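Local coordinates for protein ochratoxinase (Aspergillus niger, PDB 4C65) that hydrolyses the mycotoxin ochratoxin A to ochratoxin alpha and L-phenylalanine as a zinc-dependent carboxypeptidase of the amidohydrolase superfamily, at residues D67-F72 against R113-Y118; N135-G140 against G199-K204; A141-T146 against P178-D183; E187-V192 against L228-E233; N239-A244 against V373-P378. One frame throughout, in Å; residues are numbered along the deposited sequence. Where two conformers were deposited one is given.

Interaction 1. Residues D67-F72 against R113-Y118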
# COMPACT_ATOMS: atom_id res chain seq x y z
N ASP A 67 14.60 28.16 -28.67
CA ASP A 67 13.23 28.33 -28.29
C ASP A 67 13.13 28.07 -26.80
O ASP A 67 13.56 27.01 -26.33
CB ASP A 67 12.29 27.43 -29.06
CG ASP A 67 10.85 27.90 -28.95
OD1 ASP A 67 10.22 27.65 -27.88
OD2 ASP A 67 10.37 28.53 -29.91
N CYS A 68 12.57 29.04 -26.08
CA CYS A 68 12.55 29.00 -24.64
C CYS A 68 11.27 28.45 -24.04
O CYS A 68 11.08 28.52 -22.82
CB CYS A 68 12.82 30.39 -24.11
SG CYS A 68 14.43 31.03 -24.62
N HIS A 69 10.38 27.93 -24.87
CA HIS A 69 9.17 27.31 -24.36
C HIS A 69 8.75 26.08 -25.17
O HIS A 69 7.84 26.14 -25.96
CB HIS A 69 8.02 28.31 -24.31
CG HIS A 69 6.92 27.88 -23.38
ND1 HIS A 69 6.41 28.70 -22.41
CD2 HIS A 69 6.30 26.69 -23.22
CE1 HIS A 69 5.49 28.05 -21.72
NE2 HIS A 69 5.41 26.82 -22.19
N MET A 70 9.43 24.97 -24.92
CA MET A 70 9.12 23.71 -25.58
C MET A 70 8.55 22.75 -24.55
O MET A 70 8.70 22.95 -23.37
CB MET A 70 10.38 23.12 -26.21
CG MET A 70 11.07 24.03 -27.23
SD MET A 70 9.99 24.56 -28.56
CE MET A 70 9.80 22.98 -29.40
N HIS A 71 7.84 21.73 -25.00
CA HIS A 71 7.42 20.68 -24.11
C HIS A 71 7.70 19.32 -24.73
O HIS A 71 7.23 19.01 -25.81
CB HIS A 71 5.96 20.83 -23.66
CG HIS A 71 4.97 20.98 -24.79
ND1 HIS A 71 4.28 22.15 -25.01
CD2 HIS A 71 4.53 20.09 -25.72
CE1 HIS A 71 3.46 21.99 -26.05
NE2 HIS A 71 3.61 20.75 -26.50
N PHE A 72 8.50 18.53 -24.03
CA PHE A 72 8.97 17.27 -24.52
C PHE A 72 7.97 16.19 -24.13
O PHE A 72 8.22 15.37 -23.26
CB PHE A 72 10.36 16.97 -23.94
CG PHE A 72 11.49 17.57 -24.75
CD1 PHE A 72 11.58 18.93 -24.93
CD2 PHE A 72 12.48 16.76 -25.27
CE1 PHE A 72 12.63 19.48 -25.66
CE2 PHE A 72 13.52 17.30 -25.99
CZ PHE A 72 13.60 18.68 -26.18
N ARG A 113 14.59 25.16 -24.38
CA ARG A 113 14.17 25.06 -22.99
C ARG A 113 12.85 24.32 -22.92
O ARG A 113 11.80 24.84 -23.32
CB ARG A 113 14.07 26.44 -22.33
CG ARG A 113 13.96 26.37 -20.81
CD ARG A 113 13.87 27.74 -20.17
NE ARG A 113 12.68 28.47 -20.60
CZ ARG A 113 12.15 29.52 -19.98
NH1 ARG A 113 12.68 29.99 -18.85
NH2 ARG A 113 11.08 30.11 -20.48
N ASP A 114 12.93 23.08 -22.43
CA ASP A 114 11.80 22.21 -22.19
C ASP A 114 11.17 22.60 -20.85
O ASP A 114 11.86 22.62 -19.83
CB ASP A 114 12.29 20.76 -22.13
CG ASP A 114 11.24 19.80 -21.67
OD1 ASP A 114 10.05 19.98 -22.00
OD2 ASP A 114 11.61 18.81 -21.03
N LEU A 115 9.87 22.86 -20.85
CA LEU A 115 9.18 23.31 -19.63
C LEU A 115 8.12 22.34 -19.11
O LEU A 115 7.46 22.60 -18.09
CB LEU A 115 8.57 24.67 -19.89
CG LEU A 115 9.58 25.80 -20.10
CD1 LEU A 115 8.83 27.10 -20.35
CD2 LEU A 115 10.50 25.94 -18.88
N ALA A 116 7.98 21.19 -19.74
CA ALA A 116 7.22 20.09 -19.15
C ALA A 116 7.46 18.85 -19.98
O ALA A 116 7.12 18.82 -21.16
CB ALA A 116 5.74 20.41 -19.13
N GLY A 117 8.04 17.82 -19.41
CA GLY A 117 8.18 16.58 -20.16
C GLY A 117 9.46 15.82 -19.90
O GLY A 117 10.03 15.89 -18.81
N TYR A 118 9.93 15.14 -20.93
CA TYR A 118 11.00 14.17 -20.78
C TYR A 118 12.33 14.68 -21.33
O TYR A 118 13.16 13.89 -21.79
CB TYR A 118 10.58 12.88 -21.51
CG TYR A 118 9.34 12.24 -20.98
CD1 TYR A 118 9.30 11.76 -19.68
CD2 TYR A 118 8.20 12.13 -21.75
CE1 TYR A 118 8.15 11.19 -19.16
CE2 TYR A 118 7.06 11.52 -21.27
CZ TYR A 118 7.04 11.04 -19.97
OH TYR A 118 5.90 10.45 -19.46

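Interaction 2. Residues N135-G140 against G199-K204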
# COMPACT_ATOMS: atom_id res chain seq x y z
N ASN A 135 20.84 21.44 -27.64
CA ASN A 135 21.07 21.46 -26.23
C ASN A 135 19.72 21.55 -25.58
O ASN A 135 18.92 22.43 -25.94
CB ASN A 135 21.90 22.68 -25.86
CG ASN A 135 23.33 22.57 -26.35
OD1 ASN A 135 24.09 21.76 -25.85
ND2 ASN A 135 23.70 23.40 -27.31
N VAL A 136 19.44 20.65 -24.65
CA VAL A 136 18.17 20.67 -23.95
C VAL A 136 18.36 21.13 -22.50
O VAL A 136 19.13 20.56 -21.76
CB VAL A 136 17.49 19.28 -23.98
CG1 VAL A 136 16.18 19.30 -23.19
CG2 VAL A 136 17.23 18.85 -25.41
N TYR A 137 17.67 22.21 -22.14
CA TYR A 137 17.59 22.63 -20.76
C TYR A 137 16.17 22.35 -20.33
O TYR A 137 15.23 23.02 -20.78
CB TYR A 137 17.93 24.12 -20.61
CG TYR A 137 19.25 24.47 -21.16
CD1 TYR A 137 19.42 24.71 -22.50
CD2 TYR A 137 20.35 24.58 -20.34
CE1 TYR A 137 20.66 25.04 -23.03
CE2 TYR A 137 21.60 24.89 -20.84
CZ TYR A 137 21.76 25.12 -22.19
OH TYR A 137 22.99 25.45 -22.69
N SER A 138 15.99 21.36 -19.46
CA SER A 138 14.68 20.88 -19.13
C SER A 138 14.32 21.20 -17.69
O SER A 138 15.16 21.21 -16.81
CB SER A 138 14.61 19.37 -19.36
OG SER A 138 13.32 18.85 -19.04
N SER A 139 13.03 21.45 -17.48
CA SER A 139 12.47 21.65 -16.15
C SER A 139 12.14 20.31 -15.47
O SER A 139 11.81 20.28 -14.27
CB SER A 139 11.19 22.46 -16.29
OG SER A 139 10.29 21.75 -17.12
N GLY A 140 12.22 19.21 -16.22
CA GLY A 140 11.62 17.96 -15.78
C GLY A 140 10.12 18.20 -15.80
O GLY A 140 9.59 18.73 -16.79
N GLY A 199 18.09 15.92 -13.51
CA GLY A 199 19.00 16.78 -14.26
C GLY A 199 18.40 18.08 -14.75
O GLY A 199 18.96 18.74 -15.63
N ALA A 200 17.27 18.48 -14.18
CA ALA A 200 16.63 19.69 -14.63
C ALA A 200 17.56 20.90 -14.48
O ALA A 200 18.25 21.05 -13.48
CB ALA A 200 15.35 19.92 -13.86
N LYS A 201 17.62 21.71 -15.53
CA LYS A 201 18.43 22.91 -15.54
C LYS A 201 17.57 24.17 -15.41
O LYS A 201 18.08 25.28 -15.43
CB LYS A 201 19.28 22.94 -16.81
CG LYS A 201 20.55 22.12 -16.64
CD LYS A 201 21.25 21.91 -17.96
CE LYS A 201 22.38 20.86 -17.83
NZ LYS A 201 23.55 21.20 -18.68
N VAL A 202 16.27 23.98 -15.27
CA VAL A 202 15.40 25.06 -14.91
C VAL A 202 14.26 24.47 -14.09
O VAL A 202 14.04 23.26 -14.11
CB VAL A 202 14.90 25.81 -16.17
CG1 VAL A 202 13.98 24.94 -17.02
CG2 VAL A 202 14.19 27.11 -15.78
N ILE A 203 13.53 25.32 -13.36
CA ILE A 203 12.29 24.88 -12.70
C ILE A 203 11.10 25.63 -13.27
O ILE A 203 11.14 26.85 -13.44
CB ILE A 203 12.36 25.03 -11.16
CG1 ILE A 203 13.49 24.19 -10.58
CG2 ILE A 203 11.04 24.59 -10.50
CD1 ILE A 203 13.34 22.69 -10.80
N LYS A 204 10.03 24.90 -13.53
CA LYS A 204 8.78 25.50 -14.05
C LYS A 204 7.63 25.31 -13.08
O LYS A 204 7.35 24.19 -12.66
CB LYS A 204 8.44 24.87 -15.42
CG LYS A 204 7.00 24.96 -15.88
CD LYS A 204 6.66 26.21 -16.64
CE LYS A 204 5.27 25.83 -17.24
NZ LYS A 204 5.09 24.64 -18.19
O HOH W 1 22.03 21.50 -21.64
O HOH W 2 18.24 19.92 -18.23
O HOH W 3 10.19 22.09 -12.86

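Interaction 3. Residues A141-T146 against P178-D183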
# COMPACT_ATOMS: atom_id res chain seq x y z
N ALA A 141 9.44 17.84 -14.72
CA ALA A 141 8.00 18.06 -14.62
C ALA A 141 7.67 19.51 -14.32
O ALA A 141 8.40 20.18 -13.59
CB ALA A 141 7.42 17.19 -13.54
N ALA A 142 6.61 20.03 -14.95
CA ALA A 142 6.03 21.31 -14.52
C ALA A 142 5.42 21.05 -13.16
O ALA A 142 4.79 20.00 -12.96
CB ALA A 142 4.96 21.76 -15.50
N LEU A 143 5.63 21.97 -12.23
CA LEU A 143 5.05 21.85 -10.92
C LEU A 143 3.69 22.55 -10.85
O LEU A 143 3.55 23.69 -11.27
CB LEU A 143 5.96 22.43 -9.85
CG LEU A 143 7.42 22.00 -9.77
CD1 LEU A 143 8.00 22.42 -8.43
CD2 LEU A 143 7.60 20.51 -9.96
N SER A 144 2.71 21.87 -10.27
CA SER A 144 1.36 22.38 -10.14
C SER A 144 0.76 21.99 -8.81
O SER A 144 1.10 20.97 -8.23
CB SER A 144 0.50 21.83 -11.25
OG SER A 144 -0.82 22.31 -11.19
N GLN A 145 -0.12 22.84 -8.30
CA GLN A 145 -0.95 22.46 -7.17
C GLN A 145 -2.03 21.50 -7.67
O GLN A 145 -2.33 21.47 -8.85
CB GLN A 145 -1.59 23.70 -6.53
CG GLN A 145 -2.41 24.55 -7.49
CD GLN A 145 -3.36 25.44 -6.79
OE1 GLN A 145 -3.03 26.57 -6.43
NE2 GLN A 145 -4.57 24.95 -6.57
N THR A 146 -2.62 20.75 -6.74
CA THR A 146 -3.87 20.07 -6.99
C THR A 146 -4.88 21.10 -7.47
O THR A 146 -4.96 22.21 -6.95
CB THR A 146 -4.39 19.38 -5.72
OG1 THR A 146 -3.52 18.29 -5.40
CG2 THR A 146 -5.79 18.84 -5.91
N PRO A 178 5.80 14.13 -16.88
CA PRO A 178 5.73 15.47 -17.42
C PRO A 178 5.19 16.49 -16.44
O PRO A 178 5.34 17.68 -16.64
CB PRO A 178 4.79 15.33 -18.61
CG PRO A 178 4.02 14.10 -18.40
CD PRO A 178 4.77 13.24 -17.43
N LEU A 179 4.60 16.00 -15.38
CA LEU A 179 3.98 16.83 -14.43
C LEU A 179 4.17 16.36 -13.01
O LEU A 179 4.31 15.17 -12.74
CB LEU A 179 2.50 16.91 -14.79
CG LEU A 179 1.59 17.30 -13.61
CD1 LEU A 179 1.51 18.83 -13.59
CD2 LEU A 179 0.21 16.62 -13.62
N CYS A 180 4.19 17.32 -12.10
CA CYS A 180 4.38 17.03 -10.71
C CYS A 180 3.38 17.83 -9.91
O CYS A 180 3.39 19.06 -9.95
CB CYS A 180 5.81 17.35 -10.31
SG CYS A 180 6.17 16.97 -8.58
N ILE A 181 2.53 17.14 -9.14
CA ILE A 181 1.56 17.77 -8.26
C ILE A 181 2.08 17.78 -6.83
O ILE A 181 2.47 16.75 -6.27
CB ILE A 181 0.21 17.01 -8.28
CG1 ILE A 181 -0.31 16.75 -9.69
CG2 ILE A 181 -0.75 17.68 -7.33
CD1 ILE A 181 -1.03 17.83 -10.37
N ALA A 182 2.07 18.96 -6.23
CA ALA A 182 2.55 19.11 -4.87
C ALA A 182 1.73 20.18 -4.16
O ALA A 182 1.46 21.23 -4.74
CB ALA A 182 4.04 19.46 -4.84
N ASP A 183 1.39 19.93 -2.90
CA ASP A 183 0.61 20.85 -2.13
C ASP A 183 1.26 21.11 -0.78
O ASP A 183 1.43 20.18 0.03
CB ASP A 183 -0.80 20.31 -1.92
CG ASP A 183 -1.56 20.14 -3.21
OD1 ASP A 183 -1.82 21.14 -3.91
OD2 ASP A 183 -1.86 18.98 -3.56

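Interaction 4. Residues E187-V192 against L228-E233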
# COMPACT_ATOMS: atom_id res chain seq x y z
N GLU A 187 5.78 19.43 0.60
CA GLU A 187 5.74 18.70 -0.66
C GLU A 187 6.46 19.44 -1.78
O GLU A 187 7.09 18.80 -2.64
CB GLU A 187 4.30 18.37 -1.08
CG GLU A 187 3.66 17.28 -0.24
CD GLU A 187 2.32 16.81 -0.79
OE1 GLU A 187 1.90 17.21 -1.90
OE2 GLU A 187 1.67 16.01 -0.09
N VAL A 188 6.38 20.76 -1.80
CA VAL A 188 6.99 21.49 -2.92
C VAL A 188 8.52 21.41 -2.86
O VAL A 188 9.18 21.47 -3.91
CB VAL A 188 6.50 22.94 -3.14
CG1 VAL A 188 5.03 22.98 -3.49
CG2 VAL A 188 6.80 23.81 -1.94
N ARG A 189 9.08 21.26 -1.66
CA ARG A 189 10.51 21.07 -1.58
C ARG A 189 10.89 19.81 -2.32
O ARG A 189 11.81 19.83 -3.11
CB ARG A 189 11.00 20.98 -0.14
CG ARG A 189 10.99 22.31 0.61
CD ARG A 189 11.75 22.14 1.92
NE ARG A 189 11.50 23.24 2.84
CZ ARG A 189 12.09 24.42 2.77
NH1 ARG A 189 12.94 24.71 1.79
NH2 ARG A 189 11.80 25.33 3.70
N ARG A 190 10.20 18.72 -2.04
CA ARG A 190 10.51 17.48 -2.75
C ARG A 190 10.27 17.63 -4.25
O ARG A 190 11.09 17.17 -5.05
CB ARG A 190 9.76 16.28 -2.17
CG ARG A 190 10.02 15.03 -3.03
CD ARG A 190 10.20 13.75 -2.24
NE ARG A 190 9.10 13.50 -1.33
CZ ARG A 190 9.21 13.35 -0.02
NH1 ARG A 190 10.37 13.43 0.61
NH2 ARG A 190 8.13 13.14 0.69
N ALA A 191 9.19 18.32 -4.62
CA ALA A 191 8.86 18.50 -6.01
C ALA A 191 10.00 19.10 -6.79
O ALA A 191 10.36 18.59 -7.85
CB ALA A 191 7.62 19.35 -6.16
N VAL A 192 10.58 20.19 -6.28
CA VAL A 192 11.71 20.83 -6.96
C VAL A 192 12.89 19.85 -6.99
O VAL A 192 13.53 19.67 -8.03
CB VAL A 192 12.13 22.13 -6.26
CG1 VAL A 192 13.40 22.68 -6.90
CG2 VAL A 192 11.03 23.17 -6.36
N LEU A 228 5.48 29.31 -3.42
CA LEU A 228 6.27 29.87 -4.51
C LEU A 228 7.66 30.31 -4.04
O LEU A 228 8.64 30.09 -4.72
CB LEU A 228 5.54 31.02 -5.19
CG LEU A 228 4.31 30.70 -6.05
CD1 LEU A 228 3.64 31.99 -6.50
CD2 LEU A 228 4.71 29.85 -7.24
N LYS A 229 7.73 30.92 -2.87
CA LYS A 229 9.01 31.37 -2.34
C LYS A 229 9.94 30.18 -2.08
O LYS A 229 11.12 30.23 -2.39
CB LYS A 229 8.78 32.16 -1.05
CG LYS A 229 10.03 32.70 -0.38
CD LYS A 229 9.64 33.53 0.83
CE LYS A 229 10.85 34.13 1.56
NZ LYS A 229 11.15 33.44 2.86
N VAL A 230 9.41 29.14 -1.46
CA VAL A 230 10.17 27.92 -1.21
C VAL A 230 10.64 27.29 -2.52
O VAL A 230 11.82 26.98 -2.66
CB VAL A 230 9.35 26.92 -0.36
CG1 VAL A 230 9.95 25.53 -0.38
CG2 VAL A 230 9.26 27.43 1.07
N ILE A 231 9.76 27.17 -3.49
CA ILE A 231 10.16 26.70 -4.80
C ILE A 231 11.34 27.50 -5.37
O ILE A 231 12.32 26.91 -5.86
CB ILE A 231 8.99 26.70 -5.79
CG1 ILE A 231 8.02 25.58 -5.42
CG2 ILE A 231 9.50 26.46 -7.21
CD1 ILE A 231 6.66 25.72 -6.05
N VAL A 232 11.25 28.82 -5.35
CA VAL A 232 12.33 29.68 -5.84
C VAL A 232 13.63 29.46 -5.06
O VAL A 232 14.71 29.37 -5.65
CB VAL A 232 11.91 31.17 -5.85
CG1 VAL A 232 13.12 32.09 -6.07
CG2 VAL A 232 10.87 31.41 -6.93
N GLU A 233 13.53 29.35 -3.74
CA GLU A 233 14.69 29.11 -2.87
C GLU A 233 15.33 27.76 -3.15
O GLU A 233 16.56 27.63 -3.16
CB GLU A 233 14.28 29.19 -1.40
CG GLU A 233 14.00 30.61 -0.94
CD GLU A 233 13.25 30.66 0.39
OE1 GLU A 233 12.77 29.58 0.85
OE2 GLU A 233 13.15 31.76 0.98
O HOH W 4 13.87 27.29 1.82

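Interaction 5. Residues N239-A244 against V373-P378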
# COMPACT_ATOMS: atom_id res chain seq x y z
N ASN A 239 21.42 26.68 -8.14
CA ASN A 239 21.69 27.56 -9.27
C ASN A 239 20.74 27.40 -10.43
O ASN A 239 21.15 27.49 -11.61
CB ASN A 239 23.15 27.46 -9.73
CG ASN A 239 23.99 28.62 -9.23
OD1 ASN A 239 23.75 29.16 -8.16
ND2 ASN A 239 25.02 28.94 -9.96
N ARG A 240 19.47 27.16 -10.12
CA ARG A 240 18.42 27.20 -11.13
C ARG A 240 17.55 28.45 -10.86
O ARG A 240 17.40 28.88 -9.73
CB ARG A 240 17.56 25.98 -11.07
CG ARG A 240 18.06 24.80 -11.86
CD ARG A 240 19.37 24.24 -11.34
NE ARG A 240 19.61 22.93 -11.94
CZ ARG A 240 20.66 22.16 -11.69
NH1 ARG A 240 21.62 22.53 -10.86
NH2 ARG A 240 20.72 20.98 -12.28
N ILE A 241 16.96 28.98 -11.92
CA ILE A 241 15.90 29.93 -11.78
C ILE A 241 14.54 29.26 -12.09
O ILE A 241 14.50 28.12 -12.56
CB ILE A 241 16.10 31.12 -12.70
CG1 ILE A 241 16.13 30.67 -14.16
CG2 ILE A 241 17.37 31.87 -12.30
CD1 ILE A 241 15.79 31.78 -15.13
N VAL A 242 13.46 29.95 -11.74
CA VAL A 242 12.14 29.41 -11.90
C VAL A 242 11.46 30.19 -12.99
O VAL A 242 11.52 31.42 -13.04
CB VAL A 242 11.32 29.52 -10.61
CG1 VAL A 242 9.88 29.13 -10.86
CG2 VAL A 242 11.93 28.67 -9.51
N SER A 243 10.81 29.45 -13.87
CA SER A 243 9.97 30.02 -14.88
C SER A 243 8.55 29.78 -14.45
O SER A 243 8.18 28.66 -14.07
CB SER A 243 10.22 29.33 -16.23
OG SER A 243 9.29 29.77 -17.21
N ALA A 244 7.72 30.81 -14.56
CA ALA A 244 6.35 30.76 -14.12
C ALA A 244 5.37 30.99 -15.27
O ALA A 244 5.42 32.02 -15.94
CB ALA A 244 6.13 31.83 -13.07
N VAL A 373 17.57 30.32 -18.72
CA VAL A 373 18.04 29.28 -17.80
C VAL A 373 19.04 29.80 -16.80
O VAL A 373 19.64 29.03 -16.06
CB VAL A 373 18.60 28.04 -18.53
CG1 VAL A 373 17.54 27.46 -19.46
CG2 VAL A 373 19.86 28.36 -19.30
N GLY A 374 19.15 31.13 -16.72
CA GLY A 374 19.86 31.75 -15.63
C GLY A 374 21.29 31.29 -15.55
O GLY A 374 21.97 31.25 -16.56
N PRO A 375 21.76 30.95 -14.34
CA PRO A 375 23.17 30.55 -14.19
C PRO A 375 23.54 29.22 -14.83
O PRO A 375 24.70 28.86 -14.79
CB PRO A 375 23.37 30.46 -12.68
CG PRO A 375 22.13 30.96 -12.05
CD PRO A 375 21.06 31.08 -13.06
N GLN A 376 22.56 28.50 -15.39
CA GLN A 376 22.84 27.23 -16.07
C GLN A 376 23.26 27.42 -17.51
O GLN A 376 23.67 26.47 -18.18
CB GLN A 376 21.61 26.33 -16.07
CG GLN A 376 21.21 25.86 -14.69
CD GLN A 376 22.27 25.00 -14.06
OE1 GLN A 376 22.72 24.01 -14.65
NE2 GLN A 376 22.69 25.37 -12.87
N ALA A 377 23.21 28.67 -17.98
CA ALA A 377 23.60 28.99 -19.35
C ALA A 377 25.10 29.11 -19.48
O ALA A 377 25.74 29.81 -18.70
CB ALA A 377 22.96 30.30 -19.79
N PRO A 378 25.67 28.45 -20.49
CA PRO A 378 27.05 28.75 -20.83
C PRO A 378 27.10 30.12 -21.54
O PRO A 378 26.06 30.76 -21.72
CB PRO A 378 27.45 27.60 -21.75
CG PRO A 378 26.18 27.14 -22.36
CD PRO A 378 25.10 27.40 -21.36

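Interaction 1. Residues D67-F72 against R113-Y118
Leu115 lays its CD1 methyl over one face of the His69 imidazole. CD1 stands 3.6 Å from the centroid of the His69 ring and 9° off its normal, a CH-pi contact, and the two side chains cross at about a right angle. Further along, Asp114 meets Phe72. Phe72 CD1 rests 3.4 Å from Asp114 CG, and the ring and carboxylate planes are turned 47° apart. Asp114 OD1 is gripped twice. Phe72 N donates from above the carboxylate plane at 2.9 Å, and Ala116 N donates from the other face to close an Asx turn. Asp114 OD2 goes to Ser138.

Arg113 comes in side-on. The bend at chi3 (62°) brings NE to Cys68 O, 2.7 Å away, and Arg113 NH2 reaches the same Cys68 O at 2.8 Å. That oxygen lies in the guanidinium plane. Between these side chains the backbones run parallel, Met70 opposite Asp114. Met70 N donates to Arg113 O, Leu115 N to Met70 O, and, further on, Tyr118 N to Phe72 O.

His69 and His71, both zinc ligands, form the His-x-His motif at the end of the first barrel strand of amidohydrolases. Glu264 accepts from His69 ND1 and also forms a salt bridge with Arg113 NH2. The chemistry therefore implies a linked second shell. Leu115 backs the ring face of a metal ligand, Glu264 would fix the rotation of that ring through ND1, and Arg113 is placed to orient Glu264 while holding the chain next to His69.

Interaction 2. Residues N135-G140 against G199-K204
In both Lys201 and Tyr137 CG lies anti to the carbonyl carbon (chi1 -84° and -56°). The lysine then runs extended as far as CE, and its CD lies 3.7 Å from Tyr137 CD2, the two side chains crossing obliquely. Val202 puts CG1 between its backbone N and carbonyl carbon (chi1 68°), and this methyl touches Ser139 N at 3.6 Å. Ser139 CB in turn lies 3.8 Å from Lys204 CB.

Ser138 O is the main acceptor here. Lys201 N donates to Ser138 O at 2.8 Å, in the carbonyl plane, and Val202 N adds a weak bond to the same oxygen. Ser139 CA makes a close CA-H...O contact with Val202 O, 3.0 Å long. Ser138 OG accepts from Gly140 N, an ST turn, and also bonds to Asp114.

Waters bridge the two segments where they do not pair directly. One accepts from Ser138 N and donates to Gly199 O. Another accepts from Lys204 N, 2.9 Å away, and donates to Ser139 O. A third donates to Val136 O and takes a weak bond from Lys201 NZ.

This is where the end of strand 135-138 meets the start of strand 203-206 in the TIM barrel. Lys204 is an active-site residue and binds both zinc ions. Its side chain is modelled in two conformers, so the bond from NZ to Leu115 O in one of them is doubtful. The chemistry is consistent with Ser139 helping to place the backbone and CB of this lysine, through a water and a carbon contact.

Interaction 3. Residues A141-T146 against P178-D183
Ala142 to Ser144 and Leu179 to Ile181 pair as parallel strands, and the middle of the pair is the tight part. Cys180 N donates to Ala142 O at 2.9 Å, and Ser144 N returns a bond to Cys180 O of the same length. Ala182 N continues the pattern to Ser144 O. On one face Cys180 CB meets Leu143 CD2, and it also touches Ala141 CB, each at 3.6 Å. On the other face Leu179 CD1 sits 3.9 Å from Ser144 CB.

The Pro178 end is looser. Ala142 N reaches Pro178 O at 3.2 Å from above the carbonyl plane, and the partly exposed proline joins in through this carbonyl.

The far end is polar. Asp183 holds Thr146 with both oxygens, each using its syn lone pair: Thr146 OG1 to OD2 of Asp183 at 2.6 Å, and Thr146 N to OD1. The same carboxylate forms salt bridges with Arg190 and Arg193 of a neighbouring subunit, which ties this end to the octamer.

The strands belong to a beta-alpha-beta unit with helix 157-164. Leu161 lies against Thr146 and Ile181. Helix 185-198 packs on Leu143 and Cys180. Strand 203-206 flanks Ala142 and Ser144, and the Leu143 backbone bonds to its Lys204 and Met206.

Interaction 4. Residues E187-V192 against L228-E233
Val188 and Val192 of helix 185-198 meet Ile231 of helix 225-237, two outer helices of the TIM barrel that lie side by side. The segments 187-192 and 228-233 run roughly parallel, their axes 9.1 Å apart at closest approach and crossing at -32°. No hydrogen bond joins the two segments directly, and shape does most of the work.

Val188 and Val192 stand one turn apart and leave a groove between them. Ile231 fills it. Its CG1 branch presses on Val188 CB at 3.8 Å, and the two side chains cross at about a right angle. The other branch, CG2 of Ile231, meets Val192 CG2 at 3.7 Å.

Val230 is the second bump. Its CG1 lies anti to the backbone N (chi1 165°) and enters the hollow between Val188 and Arg189. There Val230 CG1 touches Val188 CG2 at 3.9 Å and Arg189 CG at 3.5 Å. The arginine chain runs extended from CG to NE, then folds its guanidinium over the same methyl, which lies under one face, offset toward the rim.

Beneath the helices, Ile203 and Val205 of strand 203-206 receive Ile231, so the valine and isoleucine layer continues into the barrel wall. The outer side is polar. Arg189 forms salt bridges with Glu234 of its own chain and with Glu226 of a neighbouring subunit. It also reaches helix 225-237 through one water, which lies at the guanidinium edge, accepts from Arg189 NH1 at 2.7 Å and donates to Glu233 OE1 at 2.7 Å.

Interaction 5. Residues N239-A244 against V373-P378
Asn239, at a positive phi of 62°, ends helix 225-237 in a Schellman motif and turns its carbonyl toward the 3-10 turn at Pro375 and Gln376. Gln376 NE2 donates to Asn239 O at 2.9 Å. The bond is nearly straight, but the donor stands above the carbonyl plane.

Gln376 is bent at chi2 (-63°), which turns CD toward the Arg240 guanidinium. The amide and guanidinium stack, their planes 25° apart, with Gln376 CD over one face toward the rim. Arg240 NH1 and NH2 are engaged by Gln238 O and Ala200 O.

Beside this polar pair lies an apolar one. Ile241 CG2 rests 3.8 Å from Pro375 CD, and Ile241 CD1 lies 3.8 Å from Gly374 N. On the outer side the proline ring meets Asn239, whose ND2 is 3.5 Å from Pro375 CB.

The contact is at the surface and joins the lead-in of a barrel strand to the loop between helix 358-365 and strand 391-394. Ile241 leads into strand 242-246, which pairs with strand 203-206. Val242 turns to helix 225-237. On the loop side, Val373 and Pro378 pack on Tyr137 of strand 135-138.

Overall arrangement
From the N terminus, interaction 1 comes first and closes a loop of 40 residues between the first two barrel strands. Interaction 2 then closes 135-140 on 199-204, and interaction 3 is nested inside that loop as a beta-alpha-beta unit. Interaction 4 crosses interaction 2, since helix 187-192 lies within the loop and 228-233 beyond it. Interaction 5 follows in series and spans the longest loop, bringing 373-378 back to 239-244. Interactions 1 and 2 lie on neighbouring strands 109-114 and 135-138, and interactions 2 and 5 on neighbouring strands 203-206 and 242-246. Interaction 4 covers the outside of this wall, while interactions 1 and 2 carry zinc ligands in the barrel.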